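Local atomic coordinates of rhamnose ABC transporter, periplasmic rhamnose-binding protein (PDB entry 4KVF), a protein that probably binds a sugar such as rhamnose outside the membrane and delivers it to an ABC transporter for import. Residues 216-221 with 243-249. Numbering follows the deposited sequence.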
loop_
_atom_site.group_PDB
_atom_site.type_symbol
_atom_site.label_atom_id
_atom_site.label_comp_id
_atom_site.label_asym_id
_atom_site.label_seq_id
_atom_site.Cartn_x
_atom_site.Cartn_y
_atom_site.Cartn_z
ATOM N N ALA A 216 12.466 16.774 -11.734
ATOM C CA ALA A 216 13.660 16.251 -11.063
ATOM C C ALA A 216 14.891 17.027 -11.505
ATOM O O ALA A 216 15.747 17.402 -10.698
ATOM C CB ALA A 216 13.835 14.766 -11.354
ATOM N N GLN A 217 14.971 17.255 -12.809
ATOM C CA GLN A 217 16.024 18.056 -13.412
ATOM C C GLN A 217 16.025 19.449 -12.792
ATOM O O GLN A 217 17.076 19.994 -12.448
ATOM C CB GLN A 217 15.753 18.148 -14.912
ATOM C CG GLN A 217 16.889 18.616 -15.778
ATOM C CD GLN A 217 16.554 18.436 -17.248
ATOM O OE1 GLN A 217 15.389 18.548 -17.642
ATOM N NE2 GLN A 217 17.562 18.128 -18.062
ATOM N N GLY A 218 14.834 20.017 -12.641
ATOM C CA GLY A 218 14.696 21.352 -12.093
ATOM C C GLY A 218 15.182 21.455 -10.659
ATOM O O GLY A 218 15.796 22.450 -10.276
ATOM N N LEU A 219 14.907 20.429 -9.861
ATOM C CA LEU A 219 15.336 20.434 -8.461
ATOM C C LEU A 219 16.852 20.456 -8.366
ATOM O O LEU A 219 17.437 21.221 -7.591
ATOM C CB LEU A 219 14.782 19.216 -7.705
ATOM C CG LEU A 219 13.293 19.241 -7.339
ATOM C CD1 LEU A 219 12.846 17.888 -6.783
ATOM C CD2 LEU A 219 13.017 20.353 -6.333
ATOM N N LEU A 220 17.492 19.627 -9.177
ATOM C CA LEU A 220 18.942 19.497 -9.116
ATOM C C LEU A 220 19.681 20.733 -9.605
ATOM O O LEU A 220 20.784 21.036 -9.137
ATOM C CB LEU A 220 19.386 18.257 -9.886
ATOM C CG LEU A 220 19.014 16.998 -9.103
ATOM C CD1 LEU A 220 19.192 15.743 -9.939
ATOM C CD2 LEU A 220 19.881 16.936 -7.861
ATOM N N GLN A 221 19.081 21.446 -10.553
ATOM C CA GLN A 221 19.682 22.676 -11.060
ATOM C C GLN A 221 19.484 23.820 -10.070
ATOM O O GLN A 221 20.359 24.669 -9.907
ATOM C CB GLN A 221 19.108 23.044 -12.434
ATOM C CG GLN A 221 19.559 22.125 -13.562
ATOM C CD GLN A 221 18.950 22.492 -14.907
ATOM O OE1 GLN A 221 18.357 23.562 -15.063
ATOM N NE2 GLN A 221 19.090 21.600 -15.887
ATOM N N TYR A 243 16.356 10.290 -14.824
ATOM C CA TYR A 243 17.128 11.506 -15.054
ATOM C C TYR A 243 18.507 11.404 -14.421
ATOM O O TYR A 243 19.513 11.644 -15.074
ATOM C CB TYR A 243 16.440 12.762 -14.521
ATOM C CG TYR A 243 17.386 13.937 -14.588
ATOM C CD1 TYR A 243 17.736 14.485 -15.806
ATOM C CD2 TYR A 243 17.961 14.470 -13.441
ATOM C CE1 TYR A 243 18.619 15.544 -15.888
ATOM C CE2 TYR A 243 18.855 15.534 -13.513
ATOM C CZ TYR A 243 19.174 16.067 -14.738
ATOM O OH TYR A 243 20.054 17.127 -14.826
ATOM N N VAL A 244 18.547 11.077 -13.133
ATOM C CA VAL A 244 19.817 11.007 -12.417
ATOM C C VAL A 244 20.778 9.985 -13.035
ATOM O O VAL A 244 21.974 10.251 -13.160
ATOM C CB VAL A 244 19.597 10.764 -10.905
ATOM C CG1 VAL A 244 20.907 10.455 -10.209
ATOM C CG2 VAL A 244 18.940 11.994 -10.284
ATOM N N SER A 245 20.241 8.847 -13.469
ATOM C CA SER A 245 21.046 7.786 -14.073
ATOM C C SER A 245 21.809 8.253 -15.310
ATOM O O SER A 245 22.931 7.810 -15.564
ATOM C CB SER A 245 20.159 6.591 -14.427
ATOM O OG SER A 245 20.933 5.498 -14.891
ATOM N N ALA A 246 21.210 9.162 -16.070
ATOM C CA ALA A 246 21.814 9.608 -17.323
ATOM C C ALA A 246 22.352 11.038 -17.243
ATOM O O ALA A 246 22.538 11.698 -18.266
ATOM C CB ALA A 246 20.814 9.475 -18.462
ATOM N N SER A 247 22.613 11.508 -16.025
ATOM C CA SER A 247 23.104 12.866 -15.811
ATOM C C SER A 247 24.412 12.861 -15.031
ATOM O O SER A 247 24.885 11.811 -14.596
ATOM C CB SER A 247 22.079 13.676 -15.018
ATOM O OG SER A 247 22.122 13.299 -13.657
ATOM N N SER A 248 24.962 14.053 -14.821
ATOM C CA SER A 248 26.203 14.220 -14.073
ATOM C C SER A 248 25.992 14.192 -12.559
ATOM O O SER A 248 26.926 14.434 -11.794
ATOM C CB SER A 248 26.890 15.526 -14.479
ATOM O OG SER A 248 25.994 16.624 -14.385
ATOM N N TYR A 249 24.769 13.899 -12.127
ATOM C CA TYR A 249 24.460 13.834 -10.702
ATOM C C TYR A 249 24.475 12.394 -10.204
ATOM O O TYR A 249 24.258 12.138 -9.020
ATOM C CB TYR A 249 23.102 14.483 -10.412
ATOM C CG TYR A 249 23.082 15.971 -10.675
ATOM C CD1 TYR A 249 23.632 16.861 -9.763
ATOM C CD2 TYR A 249 22.517 16.488 -11.837
ATOM C CE1 TYR A 249 23.623 18.223 -9.994
ATOM C CE2 TYR A 249 22.504 17.855 -12.080
ATOM C CZ TYR A 249 23.062 18.716 -11.152
ATOM O OH TYR A 249 23.056 20.073 -11.377
#
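The ring of Tyr-243 lies between Gln-217 and Ser-247: CA of Gln-217 sits over one face, 4.0 Å from the ring centroid in a CH-pi contact, and CB of Ser-247 covers the opposite face toward its rim. At the edge, in the ring plane, CD1 of Leu-220 comes within 3.6 Å of CE2 of Tyr-243. The ring of Tyr-249 receives CB of Leu-220 over one face, 15° off the normal, and has OG of Ser-248 on the other. Leu-220 thus wedges between the two tyrosines, its CD1 also reaching CG2 of Val-244 at 3.8 Å. Gln-217 has CG anti to its own N (chi1 -165°), which lays the extended chain across the tyrosine, with CG 3.5 Å from CE1 of Tyr-243 and the amide plane 60° from the ring. The contact joins helix 209-222 to the end of helix 234-245 and the loop that follows, the two helices being consecutive and linked through strand 226-231 in an alpha/beta lobe of a periplasmic binding protein, built round a parallel sheet; Leu-220 continues inward onto Leu-226 and Ile-229. A serine in place of Tyr-243 would probably open a gap between Gln-217 and Ser-247 and leave Phe-213 without its edge-to-face partner. Past the helix end, OG of Ser-247 accepts from N of Tyr-249, 3.1 Å away, which makes an ST turn, and donates to O of Val-244.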